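Local coordinates for THUMP domain-containing protein (Pyrococcus horikoshii, PDB 1VBK) that probably binds RNA through its THUMP domain and ATP through a ThiI-like nucleotide-binding domain, as in enzymes that modify tRNA, at residues R115-F120 with E155-K160; M1-V6 with A77-A82; E179-G184 with F254-V259; G258-L263 with Y287-A292; E105-R110 with Y148-G153. All blocks are in the same frame, centred on the assembly; numbering follows the deposited sequence.

Interaction 1: R115-F120 with E155-K160; sequences RITKEF and EIMQGK
Four backbone N-H groups cross between the loop 115-120 and the end of strand 150-157, and they are met unequally. The carbonyl O of I156 receives two weak bonds: one from I116 N at 2.8 Å, short but bent to 129°, and a long, straighter one from T117 N. Better matched is the turn beyond the strand, where Q158 N donates to T117 OG1 over 2.7 Å. That hydroxyl sits in the crowded position between its backbone N and carbonyl carbon (chi1 53°), which turns it to the strand, and it donates in turn to E119 OE1, 2.6 Å from OG1, on the syn lone pair. The other carboxylate oxygen, E119 OE2, takes G159 N at 3.1 Å, the donor standing well above the carboxylate plane. Bent at chi2, E119 brings one oxygen to the threonine and the other to the turn. This turn, type I' from M157 to K160, is the beta hairpin connection between strands 150-157 and 160-164 of the THUMP domain; glycine suits position 159, whose phi is positive. Within the loop, R115 NH1 donates in the guanidinium plane almost along the C=O axis of F120, and K118 NZ binds R115 O. E155 turns its carboxylate elsewhere, to salt bridges with R7 and R50. The apolar side belongs to I156: its CD1 lies over one face of the F120 ring, 4.0 Å from the centroid, a CH-pi contact that helices 84-102 and 124-138 cover through I87 and I127. I116 CB rests against M157 CB at 3.9 Å.

Interaction 2: M1-V6 with A77-A82; sequences MNVVIV and AMEVEA
N2 holds its CG in the crowded position between backbone N and carbonyl carbon (chi1 48°), and a small chi2 of 13° then turns OD1 to strand 71-81. There OD1 accepts E79 N at 2.7 Å, in the amide plane and on a lone pair, so the asparagine side chain does what a backbone carbonyl would do in a regular strand pair. M1 and M78 both set CG anti to their carbonyl carbons, and their chains cross at about a right angle with the two CG atoms 3.7 Å apart; unbranched, flexible methionines can cross this closely. The backbone meets chiefly at A77. Its O accepts N2 N at 3.0 Å and V3 N at 3.1 Å, both in the carbonyl plane, while A77 N returns a bond to V3 O over 2.8 Å. A small residue fits at 77, because V3 CG2 and I5 CD1 both come to 4.0 Å from its CB. Strand 50-54 flanks strand 3-8 on its other edge. Two residues, N2 and V3, facing one, A77, make a classic beta bulge, here at the start of an antiparallel pair in the ThiI ferredoxin-like region.

Interaction 3: E179-G184 with F254-V259; sequences EGRMIG and FGVKGV
E179 and G180 lead into strand 181-185, the central strand of a five-stranded parallel sheet of order 3-2-1-4-5 in the ThiI-like HUP domain, and strand 258-260 lies next to it. E179 sends its carboxylate away to the backbone N of R16. At G180 the lysine chain of K257 passes over the backbone, its CD 3.6 Å from G180 CA; a side chain here would collide with it, so glycine fits. R181 O accepts K257 N at 2.8 Å, nearly along the C=O axis. The R181 side chain leaves with CG anti to the backbone N and bends at chi3, bringing NH1 to F254 O, 2.9 Å away, on a lone pair and within the guanidinium plane. G255, the first residue to leave the preceding helix, forms a Schellman motif, its positive phi favouring glycine. NE of R181 is held by E204, while NH1 also reaches D253 O of the second subunit. An alanine at R181 would remove the guanidinium, and would probably loosen the helix end and the subunit interface together. M182 stretches along G258, its CB 3.1 Å from G258 O; a CB on G258 would clash with the methionine sulfur, hence a second glycine. I183 N donates to G258 O at 3.0 Å and I183 O accepts I260 N, so I183 pairs in parallel with V259. With CG1 in the crowded position (chi1 59°), I183 offers each branch a different valine: CG1 lies 3.6 Å from V259 CG2, and CG2 touches V256 CG2 at 3.5 Å.

Interaction 4: G258-L263 with Y287-A292; sequences GVIKGL and YYPLIA
Two straight backbone bonds join the segments: Y287 N donates to V259 O at 2.6 Å and K261 N to Y287 O at 3.1 Å, each nearly along its C=O axis, so that Y287 bridges the residues flanking I260 as parallel strands do. A water carries the pairing further, donating to K261 O and L263 O and accepting L290 N from the first turn of helix 289-292. Y288 is the N-cap there, and its carbonyl takes the N-H groups of I291 and A292. Y288 OH and K261 NZ share D278 as a partner.

Among apolar contacts, L263 and Y288 run side by side, with L263 CB 3.6 Å from Y288 CD1, and L263 CG meets I291 CD1 at 4.0 Å. P289, suited to a helix start, sets CD against I260 CG2. G258 leaves room for the Y287 ring, whose edge lies beside it, CE1 4.1 Å from G258 CA. An alanine at Y288 would lose the ring beside L263 and the hydroxyl bond to D278, and is likely to leave a poorly packed joint with helix 273-281.

Helix 189-200 covers I260, P289 and L290; helix 273-281 meets L263 and Y288, and strand 181-185 borders strand 258-260.

Interaction 5: E105-R110 with Y148-G153; sequences ERPKFR and YDIEIG
R110 and Y148 lie side by side and point the same way, the arginine chain laid over one face of the ring. Its CG stands 3.9 Å from the ring centroid, 6° off the normal, a CH-pi contact, and CD continues over CE1. Both residues hold CG in the crowded position between backbone N and carbonyl carbon (chi1 72° in R110), which brings the methylenes and the ring together. The guanidinium plane is turned 73° from the ring, so the aliphatic carbons, not the charged group, cover it. The F109 and I150 side chains share the opposite face, under helices 84-102 and 124-138, their CB atoms 4.0 Å apart. D149 OD1 takes K108 N at 2.9 Å on its anti lone pair, while OD2 goes to K104. K108 O accepts both D149 N and I150 N, after which R110 N to I150 O and I152 N to R110 O continue the parallel pairing of strands 108-115 and 150-157 in the THUMP domain. E151 OE2, bound to T112, stays 4.5 Å from R110 NE, well out of its plane: the charges may attract, but across these segments the arginine meets the ring through its carbons, while its N-H groups find partners just outside them.

Along the chain interaction 2 comes first; interactions 5 and 1 follow with alternating segments, and interactions 3 and 4 close the series. Interactions 1, 2 and 5 belong to one mixed sheet. Interactions 1 and 5, centres 24 Å apart, both use strand 150-157, interaction 5 beside strand 108-115 and interaction 1 where that strand gives way to a loop. Interactions 1 and 2, 13 Å between centres, touch through the K160-E81 salt bridge, where strand 71-81 runs on into the THUMP part. Interactions 3 and 4 share G258 and V259 in the separate parallel sheet, with centres 38 to 47 Å from those of the other three. The likely RNA-binding and nucleotide-binding parts are thus built on two distinct sheets.

Interaction 1: R115-F120 with E155-K160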
# COMPACT_ATOMS: atom_id res chain seq x y z
N ARG A 115 -2.94 22.32 33.02
CA ARG A 115 -2.07 23.34 32.45
C ARG A 115 -1.36 22.64 31.30
O ARG A 115 -0.37 21.93 31.52
CB ARG A 115 -1.04 23.85 33.46
CG ARG A 115 -1.60 24.82 34.49
CD ARG A 115 -0.46 25.53 35.22
NE ARG A 115 0.45 24.58 35.84
CZ ARG A 115 1.59 24.91 36.44
NH1 ARG A 115 1.96 26.19 36.51
NH2 ARG A 115 2.35 23.97 36.98
N ILE A 116 -1.87 22.80 30.09
CA ILE A 116 -1.21 22.16 28.98
C ILE A 116 0.17 22.75 28.83
O ILE A 116 1.16 22.04 28.73
CB ILE A 116 -2.04 22.43 27.72
CG1 ILE A 116 -3.48 21.96 27.92
CG2 ILE A 116 -1.44 21.66 26.53
CD1 ILE A 116 -3.55 20.48 28.29
N THR A 117 0.27 24.07 28.86
CA THR A 117 1.57 24.73 28.86
C THR A 117 1.68 25.23 30.30
O THR A 117 0.65 25.40 30.97
CB THR A 117 1.65 25.90 27.84
OG1 THR A 117 0.56 26.81 28.05
CG2 THR A 117 1.59 25.36 26.41
N LYS A 118 2.89 25.46 30.79
CA LYS A 118 3.07 25.86 32.19
C LYS A 118 3.31 27.31 32.57
O LYS A 118 3.91 27.57 33.62
CB LYS A 118 4.19 25.01 32.81
CG LYS A 118 4.11 23.53 32.49
CD LYS A 118 2.84 22.89 33.02
CE LYS A 118 2.82 21.40 32.73
NZ LYS A 118 1.60 20.74 33.27
N GLU A 119 2.86 28.27 31.78
CA GLU A 119 3.10 29.67 32.13
C GLU A 119 2.15 30.24 33.19
O GLU A 119 2.51 31.19 33.90
CB GLU A 119 3.12 30.56 30.88
CG GLU A 119 1.78 30.84 30.22
CD GLU A 119 1.18 29.63 29.55
OE1 GLU A 119 1.95 28.79 29.03
OE2 GLU A 119 -0.07 29.51 29.53
N PHE A 120 0.95 29.69 33.31
CA PHE A 120 -0.00 30.20 34.31
C PHE A 120 0.61 29.98 35.69
O PHE A 120 1.15 28.92 35.98
CB PHE A 120 -1.34 29.46 34.21
CG PHE A 120 -2.49 30.19 34.86
CD1 PHE A 120 -2.93 31.42 34.35
CD2 PHE A 120 -3.12 29.67 35.98
CE1 PHE A 120 -3.98 32.10 34.96
CE2 PHE A 120 -4.18 30.35 36.60
CZ PHE A 120 -4.61 31.57 36.08
N GLU A 155 -8.77 24.08 30.55
CA GLU A 155 -7.50 23.75 29.94
C GLU A 155 -6.80 25.05 29.58
O GLU A 155 -7.38 25.91 28.91
CB GLU A 155 -7.71 22.88 28.69
CG GLU A 155 -8.23 21.48 29.01
CD GLU A 155 -8.28 20.56 27.81
OE1 GLU A 155 -7.52 20.79 26.85
OE2 GLU A 155 -9.08 19.60 27.84
N ILE A 156 -5.57 25.21 30.06
CA ILE A 156 -4.82 26.43 29.79
C ILE A 156 -3.66 26.12 28.85
O ILE A 156 -2.88 25.20 29.08
CB ILE A 156 -4.28 27.04 31.09
CG1 ILE A 156 -5.43 27.22 32.09
CG2 ILE A 156 -3.62 28.40 30.80
CD1 ILE A 156 -5.02 27.80 33.41
N MET A 157 -3.56 26.89 27.78
CA MET A 157 -2.53 26.66 26.79
C MET A 157 -2.13 27.96 26.12
O MET A 157 -2.96 28.67 25.56
CB MET A 157 -3.08 25.67 25.76
CG MET A 157 -2.17 25.35 24.59
SD MET A 157 -2.82 23.94 23.65
CE MET A 157 -4.23 24.69 22.83
N GLN A 158 -0.84 28.29 26.21
CA GLN A 158 -0.30 29.50 25.61
C GLN A 158 -1.12 30.76 25.88
O GLN A 158 -1.56 31.42 24.94
CB GLN A 158 -0.14 29.30 24.10
CG GLN A 158 0.75 28.13 23.73
CD GLN A 158 0.97 28.00 22.23
OE1 GLN A 158 1.53 27.01 21.76
NE2 GLN A 158 0.52 28.99 21.47
N GLY A 159 -1.33 31.08 27.15
CA GLY A 159 -2.07 32.29 27.50
C GLY A 159 -3.58 32.30 27.29
O GLY A 159 -4.23 33.33 27.52
N LYS A 160 -4.14 31.18 26.85
CA LYS A 160 -5.58 31.09 26.64
C LYS A 160 -6.16 30.02 27.55
O LYS A 160 -5.51 29.00 27.80
CB LYS A 160 -5.90 30.72 25.19
CG LYS A 160 -5.36 31.67 24.13
CD LYS A 160 -6.02 33.04 24.21
CE LYS A 160 -5.53 33.93 23.08
NZ LYS A 160 -6.11 35.30 23.17

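Interaction 2: M1-V6 with A77-A82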
# COMPACT_ATOMS: atom_id res chain seq x y z
N MET A 1 -20.10 29.95 23.61
CA MET A 1 -18.83 29.22 23.32
C MET A 1 -18.28 29.62 21.95
O MET A 1 -19.01 30.17 21.13
CB MET A 1 -19.07 27.71 23.37
CG MET A 1 -19.67 27.26 24.70
SD MET A 1 -19.91 25.48 24.81
CE MET A 1 -21.41 25.29 23.84
N ASN A 2 -17.00 29.33 21.72
CA ASN A 2 -16.38 29.68 20.46
C ASN A 2 -15.37 28.69 19.88
O ASN A 2 -14.76 28.97 18.85
CB ASN A 2 -15.74 31.08 20.56
CG ASN A 2 -14.88 31.24 21.80
OD1 ASN A 2 -14.54 30.27 22.47
ND2 ASN A 2 -14.51 32.48 22.10
N VAL A 3 -15.19 27.54 20.53
CA VAL A 3 -14.27 26.52 20.00
C VAL A 3 -14.72 25.11 20.38
O VAL A 3 -15.67 24.92 21.15
CB VAL A 3 -12.81 26.67 20.54
CG1 VAL A 3 -12.30 28.10 20.36
CG2 VAL A 3 -12.75 26.25 22.00
N VAL A 4 -14.03 24.13 19.82
CA VAL A 4 -14.28 22.74 20.13
C VAL A 4 -12.90 22.15 20.41
O VAL A 4 -11.98 22.29 19.60
CB VAL A 4 -14.91 21.94 18.97
CG1 VAL A 4 -14.99 20.47 19.33
CG2 VAL A 4 -16.32 22.47 18.67
N ILE A 5 -12.74 21.55 21.59
CA ILE A 5 -11.47 20.92 21.96
C ILE A 5 -11.56 19.46 21.53
O ILE A 5 -12.51 18.76 21.89
CB ILE A 5 -11.24 20.94 23.49
CG1 ILE A 5 -11.24 22.39 24.00
CG2 ILE A 5 -9.91 20.26 23.82
CD1 ILE A 5 -11.23 22.48 25.52
N VAL A 6 -10.59 19.01 20.74
CA VAL A 6 -10.57 17.64 20.28
C VAL A 6 -9.36 16.96 20.92
O VAL A 6 -8.22 17.40 20.73
CB VAL A 6 -10.45 17.57 18.75
CG1 VAL A 6 -10.32 16.11 18.29
CG2 VAL A 6 -11.67 18.23 18.12
N ALA A 77 -16.31 24.56 23.87
CA ALA A 77 -15.80 25.38 24.96
C ALA A 77 -15.70 26.86 24.66
O ALA A 77 -15.81 27.28 23.51
CB ALA A 77 -14.41 24.86 25.38
N MET A 78 -15.50 27.65 25.72
CA MET A 78 -15.34 29.09 25.59
C MET A 78 -13.86 29.39 25.79
O MET A 78 -13.26 28.96 26.78
CB MET A 78 -16.13 29.83 26.66
CG MET A 78 -17.64 29.80 26.48
SD MET A 78 -18.47 30.77 27.76
CE MET A 78 -18.67 32.36 26.93
N GLU A 79 -13.28 30.11 24.84
CA GLU A 79 -11.87 30.49 24.92
C GLU A 79 -11.79 31.92 25.45
O GLU A 79 -12.48 32.80 24.96
CB GLU A 79 -11.22 30.43 23.54
CG GLU A 79 -9.79 30.96 23.51
CD GLU A 79 -9.31 31.27 22.11
OE1 GLU A 79 -9.39 30.37 21.24
OE2 GLU A 79 -8.86 32.41 21.88
N VAL A 80 -10.93 32.13 26.44
CA VAL A 80 -10.75 33.45 27.03
C VAL A 80 -9.30 33.65 27.44
O VAL A 80 -8.53 32.69 27.52
CB VAL A 80 -11.63 33.65 28.29
CG1 VAL A 80 -13.11 33.46 27.95
CG2 VAL A 80 -11.22 32.65 29.37
N GLU A 81 -8.91 34.90 27.67
CA GLU A 81 -7.56 35.21 28.11
C GLU A 81 -7.37 34.49 29.44
O GLU A 81 -8.28 34.48 30.27
CB GLU A 81 -7.40 36.72 28.30
CG GLU A 81 -7.34 37.51 27.00
CD GLU A 81 -5.97 37.42 26.35
OE1 GLU A 81 -5.01 38.02 26.89
OE2 GLU A 81 -5.84 36.76 25.30
N ALA A 82 -6.20 33.89 29.63
CA ALA A 82 -5.94 33.15 30.86
C ALA A 82 -5.56 34.01 32.06
O ALA A 82 -4.38 34.17 32.37
CB ALA A 82 -4.86 32.10 30.61

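Interaction 3: E179-G184 with F254-V259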
# COMPACT_ATOMS: atom_id res chain seq x y z
N GLU A 179 -3.44 4.04 8.83
CA GLU A 179 -3.04 2.64 8.76
C GLU A 179 -3.19 1.99 7.39
O GLU A 179 -3.42 0.79 7.29
CB GLU A 179 -3.80 1.82 9.81
CG GLU A 179 -3.49 2.18 11.26
CD GLU A 179 -2.03 1.98 11.65
OE1 GLU A 179 -1.44 0.94 11.26
OE2 GLU A 179 -1.47 2.84 12.36
N GLY A 180 -3.07 2.79 6.33
CA GLY A 180 -3.16 2.24 4.99
C GLY A 180 -4.53 2.19 4.33
O GLY A 180 -5.52 2.67 4.88
N ARG A 181 -4.56 1.57 3.15
CA ARG A 181 -5.79 1.46 2.37
C ARG A 181 -6.10 0.01 1.99
O ARG A 181 -5.23 -0.74 1.57
CB ARG A 181 -5.67 2.31 1.11
CG ARG A 181 -6.67 1.98 0.02
CD ARG A 181 -6.35 2.77 -1.24
NE ARG A 181 -6.61 4.19 -1.06
CZ ARG A 181 -6.16 5.15 -1.86
NH1 ARG A 181 -5.40 4.84 -2.91
NH2 ARG A 181 -6.49 6.41 -1.63
N MET A 182 -7.37 -0.36 2.12
CA MET A 182 -7.83 -1.70 1.79
C MET A 182 -9.17 -1.61 1.07
O MET A 182 -9.82 -0.58 1.11
CB MET A 182 -8.03 -2.54 3.05
CG MET A 182 -6.83 -2.66 3.96
SD MET A 182 -7.21 -3.80 5.29
CE MET A 182 -5.63 -3.90 6.12
N ILE A 183 -9.56 -2.69 0.40
CA ILE A 183 -10.87 -2.70 -0.23
C ILE A 183 -11.72 -3.52 0.72
O ILE A 183 -11.21 -4.41 1.41
CB ILE A 183 -10.88 -3.39 -1.63
CG1 ILE A 183 -10.42 -4.85 -1.50
CG2 ILE A 183 -10.02 -2.61 -2.61
CD1 ILE A 183 -10.58 -5.66 -2.78
N GLY A 184 -13.01 -3.21 0.78
CA GLY A 184 -13.90 -3.95 1.65
C GLY A 184 -14.99 -4.55 0.80
O GLY A 184 -15.69 -3.81 0.10
N PHE A 254 -5.07 1.26 -7.23
CA PHE A 254 -5.10 2.10 -6.04
C PHE A 254 -4.08 1.78 -4.96
O PHE A 254 -4.06 2.42 -3.91
CB PHE A 254 -6.51 2.11 -5.46
CG PHE A 254 -7.49 2.88 -6.31
CD1 PHE A 254 -7.64 4.25 -6.14
CD2 PHE A 254 -8.22 2.24 -7.31
CE1 PHE A 254 -8.50 4.98 -6.96
CE2 PHE A 254 -9.07 2.96 -8.14
CZ PHE A 254 -9.22 4.33 -7.97
N GLY A 255 -3.23 0.79 -5.20
CA GLY A 255 -2.22 0.43 -4.21
C GLY A 255 -2.81 -0.10 -2.92
O GLY A 255 -2.32 0.22 -1.83
N VAL A 256 -3.86 -0.90 -3.03
CA VAL A 256 -4.54 -1.50 -1.88
C VAL A 256 -3.61 -2.52 -1.21
O VAL A 256 -2.98 -3.34 -1.88
CB VAL A 256 -5.83 -2.22 -2.36
CG1 VAL A 256 -6.43 -3.04 -1.24
CG2 VAL A 256 -6.83 -1.17 -2.86
N LYS A 257 -3.53 -2.46 0.12
CA LYS A 257 -2.66 -3.36 0.88
C LYS A 257 -3.40 -4.53 1.53
O LYS A 257 -2.77 -5.42 2.10
CB LYS A 257 -1.92 -2.57 1.97
CG LYS A 257 -2.85 -1.98 3.02
CD LYS A 257 -2.11 -1.11 4.03
CE LYS A 257 -1.19 -1.93 4.91
NZ LYS A 257 -0.50 -1.05 5.90
N GLY A 258 -4.72 -4.52 1.45
CA GLY A 258 -5.48 -5.60 2.07
C GLY A 258 -6.92 -5.66 1.62
O GLY A 258 -7.44 -4.73 1.01
N VAL A 259 -7.57 -6.78 1.92
CA VAL A 259 -8.96 -7.00 1.56
C VAL A 259 -9.72 -7.38 2.83
O VAL A 259 -9.23 -8.18 3.63
CB VAL A 259 -9.11 -8.13 0.52
CG1 VAL A 259 -10.58 -8.43 0.27
CG2 VAL A 259 -8.42 -7.73 -0.78

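Interaction 4: G258-L263 with Y287-A292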
# COMPACT_ATOMS: atom_id res chain seq x y z
N GLY A 258 -4.72 -4.52 1.45
CA GLY A 258 -5.48 -5.60 2.07
C GLY A 258 -6.92 -5.66 1.62
O GLY A 258 -7.44 -4.73 1.01
N VAL A 259 -7.57 -6.78 1.92
CA VAL A 259 -8.96 -7.00 1.56
C VAL A 259 -9.72 -7.38 2.83
O VAL A 259 -9.23 -8.18 3.63
CB VAL A 259 -9.11 -8.13 0.52
CG1 VAL A 259 -10.58 -8.43 0.27
CG2 VAL A 259 -8.42 -7.73 -0.78
N ILE A 260 -10.89 -6.79 3.01
CA ILE A 260 -11.73 -7.03 4.18
C ILE A 260 -13.02 -7.76 3.81
O ILE A 260 -13.72 -7.36 2.88
CB ILE A 260 -12.11 -5.69 4.86
CG1 ILE A 260 -10.85 -4.96 5.31
CG2 ILE A 260 -13.05 -5.95 6.04
CD1 ILE A 260 -11.05 -3.48 5.52
N LYS A 261 -13.33 -8.84 4.53
CA LYS A 261 -14.55 -9.60 4.27
C LYS A 261 -15.33 -9.79 5.57
O LYS A 261 -14.76 -9.78 6.65
CB LYS A 261 -14.22 -10.97 3.65
CG LYS A 261 -13.72 -10.87 2.21
CD LYS A 261 -13.33 -12.23 1.63
CE LYS A 261 -14.51 -13.17 1.51
NZ LYS A 261 -14.10 -14.50 0.97
N GLY A 262 -16.65 -9.95 5.45
CA GLY A 262 -17.48 -10.10 6.64
C GLY A 262 -17.67 -11.52 7.14
O GLY A 262 -18.62 -11.81 7.86
N LEU A 263 -16.74 -12.40 6.77
CA LEU A 263 -16.79 -13.81 7.16
C LEU A 263 -16.84 -14.03 8.67
O LEU A 263 -16.14 -13.37 9.44
CB LEU A 263 -15.57 -14.53 6.57
CG LEU A 263 -15.53 -16.06 6.61
CD1 LEU A 263 -16.66 -16.62 5.77
CD2 LEU A 263 -14.19 -16.54 6.09
N TYR A 287 -8.45 -9.85 5.51
CA TYR A 287 -8.75 -9.76 6.93
C TYR A 287 -10.21 -10.05 7.23
O TYR A 287 -11.09 -9.72 6.44
CB TYR A 287 -8.38 -8.37 7.45
CG TYR A 287 -6.91 -8.04 7.25
CD1 TYR A 287 -6.46 -7.45 6.07
CD2 TYR A 287 -5.97 -8.36 8.23
CE1 TYR A 287 -5.11 -7.18 5.87
CE2 TYR A 287 -4.61 -8.10 8.04
CZ TYR A 287 -4.19 -7.51 6.85
OH TYR A 287 -2.85 -7.23 6.66
N TYR A 288 -10.44 -10.69 8.38
CA TYR A 288 -11.78 -11.07 8.82
C TYR A 288 -12.01 -10.52 10.22
O TYR A 288 -11.85 -11.24 11.21
CB TYR A 288 -11.89 -12.59 8.83
CG TYR A 288 -11.38 -13.26 7.58
CD1 TYR A 288 -12.15 -13.27 6.41
CD2 TYR A 288 -10.14 -13.88 7.56
CE1 TYR A 288 -11.69 -13.90 5.25
CE2 TYR A 288 -9.66 -14.51 6.40
CZ TYR A 288 -10.45 -14.52 5.26
OH TYR A 288 -9.99 -15.13 4.12
N PRO A 289 -12.40 -9.25 10.33
CA PRO A 289 -12.65 -8.60 11.62
C PRO A 289 -13.59 -9.35 12.56
O PRO A 289 -13.35 -9.42 13.76
CB PRO A 289 -13.22 -7.24 11.22
CG PRO A 289 -12.58 -6.98 9.90
CD PRO A 289 -12.69 -8.32 9.22
N LEU A 290 -14.66 -9.91 12.00
CA LEU A 290 -15.65 -10.63 12.81
C LEU A 290 -15.14 -11.94 13.39
O LEU A 290 -15.78 -12.54 14.25
CB LEU A 290 -16.92 -10.86 12.00
CG LEU A 290 -17.54 -9.58 11.41
CD1 LEU A 290 -18.81 -9.91 10.65
CD2 LEU A 290 -17.83 -8.59 12.52
N ILE A 291 -13.98 -12.39 12.91
CA ILE A 291 -13.38 -13.62 13.40
C ILE A 291 -12.16 -13.31 14.26
O ILE A 291 -11.95 -13.93 15.31
CB ILE A 291 -12.94 -14.54 12.23
CG1 ILE A 291 -14.16 -15.02 11.44
CG2 ILE A 291 -12.15 -15.73 12.77
CD1 ILE A 291 -13.82 -15.89 10.24
N ALA A 292 -11.37 -12.33 13.83
CA ALA A 292 -10.15 -11.96 14.54
C ALA A 292 -10.34 -11.09 15.78
O ALA A 292 -9.57 -11.19 16.73
CB ALA A 292 -9.18 -11.27 13.58
O HOH W 1 -14.98 -10.92 9.34

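Interaction 5: E105-R110 with Y148-G153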
# COMPACT_ATOMS: atom_id res chain seq x y z
N GLU A 105 -31.76 22.05 42.94
CA GLU A 105 -31.54 23.17 43.85
C GLU A 105 -30.07 23.26 44.24
O GLU A 105 -29.49 24.34 44.29
CB GLU A 105 -32.33 23.00 45.15
CG GLU A 105 -33.69 22.37 45.02
CD GLU A 105 -34.19 21.90 46.37
OE1 GLU A 105 -34.25 22.73 47.30
OE2 GLU A 105 -34.52 20.69 46.51
N ARG A 106 -29.48 22.10 44.51
CA ARG A 106 -28.10 22.03 44.96
C ARG A 106 -27.33 20.94 44.22
O ARG A 106 -27.09 19.85 44.75
CB ARG A 106 -28.09 21.77 46.47
CG ARG A 106 -26.74 21.80 47.17
CD ARG A 106 -26.93 21.25 48.58
NE ARG A 106 -25.68 21.02 49.30
CZ ARG A 106 -24.99 21.95 49.95
NH1 ARG A 106 -25.42 23.21 49.96
NH2 ARG A 106 -23.87 21.63 50.58
N PRO A 107 -26.92 21.23 42.97
CA PRO A 107 -26.17 20.26 42.17
C PRO A 107 -24.78 19.95 42.74
O PRO A 107 -24.16 20.78 43.41
CB PRO A 107 -26.08 20.95 40.80
CG PRO A 107 -26.05 22.42 41.16
CD PRO A 107 -27.12 22.49 42.23
N LYS A 108 -24.32 18.73 42.50
CA LYS A 108 -22.99 18.31 42.94
C LYS A 108 -22.05 18.62 41.77
O LYS A 108 -22.42 18.41 40.61
CB LYS A 108 -22.97 16.81 43.24
CG LYS A 108 -23.69 16.41 44.52
CD LYS A 108 -23.81 14.90 44.61
CE LYS A 108 -24.34 14.43 45.96
NZ LYS A 108 -23.33 14.60 47.03
N PHE A 109 -20.85 19.11 42.07
CA PHE A 109 -19.90 19.44 41.01
C PHE A 109 -18.44 19.28 41.40
O PHE A 109 -18.10 19.05 42.56
CB PHE A 109 -20.10 20.90 40.56
CG PHE A 109 -19.40 21.92 41.44
CD1 PHE A 109 -19.86 22.20 42.73
CD2 PHE A 109 -18.27 22.60 40.98
CE1 PHE A 109 -19.21 23.14 43.53
CE2 PHE A 109 -17.62 23.55 41.77
CZ PHE A 109 -18.09 23.82 43.05
N ARG A 110 -17.57 19.39 40.39
CA ARG A 110 -16.13 19.35 40.61
C ARG A 110 -15.51 20.20 39.52
O ARG A 110 -16.17 20.52 38.52
CB ARG A 110 -15.58 17.92 40.51
CG ARG A 110 -15.54 17.32 39.11
CD ARG A 110 -14.45 16.24 39.05
NE ARG A 110 -13.14 16.86 39.11
CZ ARG A 110 -12.08 16.35 39.74
NH1 ARG A 110 -12.18 15.18 40.37
NH2 ARG A 110 -10.93 17.02 39.75
N TYR A 148 -20.97 13.62 40.38
CA TYR A 148 -21.29 15.02 40.17
C TYR A 148 -22.24 15.23 38.99
O TYR A 148 -22.18 14.48 38.01
CB TYR A 148 -20.01 15.83 39.93
CG TYR A 148 -19.00 15.14 39.03
CD1 TYR A 148 -18.05 14.25 39.55
CD2 TYR A 148 -18.99 15.38 37.66
CE1 TYR A 148 -17.12 13.62 38.72
CE2 TYR A 148 -18.07 14.75 36.82
CZ TYR A 148 -17.14 13.88 37.36
OH TYR A 148 -16.23 13.27 36.53
N ASP A 149 -23.10 16.23 39.12
CA ASP A 149 -24.05 16.57 38.06
C ASP A 149 -23.35 17.47 37.05
O ASP A 149 -23.71 17.51 35.88
CB ASP A 149 -25.24 17.37 38.62
CG ASP A 149 -26.03 16.60 39.66
OD1 ASP A 149 -25.93 16.98 40.85
OD2 ASP A 149 -26.73 15.63 39.30
N ILE A 150 -22.35 18.20 37.53
CA ILE A 150 -21.63 19.16 36.69
C ILE A 150 -20.12 19.10 36.85
O ILE A 150 -19.61 19.02 37.96
CB ILE A 150 -22.06 20.60 37.03
CG1 ILE A 150 -23.56 20.77 36.79
CG2 ILE A 150 -21.25 21.60 36.22
CD1 ILE A 150 -24.13 22.04 37.41
N GLU A 151 -19.41 19.15 35.73
CA GLU A 151 -17.96 19.18 35.78
C GLU A 151 -17.50 20.41 35.02
O GLU A 151 -17.83 20.57 33.85
CB GLU A 151 -17.33 17.94 35.14
CG GLU A 151 -15.81 18.06 35.07
CD GLU A 151 -15.17 16.94 34.29
OE1 GLU A 151 -15.62 16.68 33.15
OE2 GLU A 151 -14.20 16.34 34.81
N ILE A 152 -16.78 21.29 35.70
CA ILE A 152 -16.25 22.49 35.06
C ILE A 152 -14.83 22.12 34.65
O ILE A 152 -13.97 21.90 35.50
CB ILE A 152 -16.18 23.69 36.04
CG1 ILE A 152 -17.59 24.08 36.49
CG2 ILE A 152 -15.48 24.87 35.37
CD1 ILE A 152 -18.49 24.59 35.37
N GLY A 153 -14.59 22.03 33.34
CA GLY A 153 -13.27 21.68 32.85
C GLY A 153 -12.52 22.92 32.42
O GLY A 153 -13.12 23.84 31.84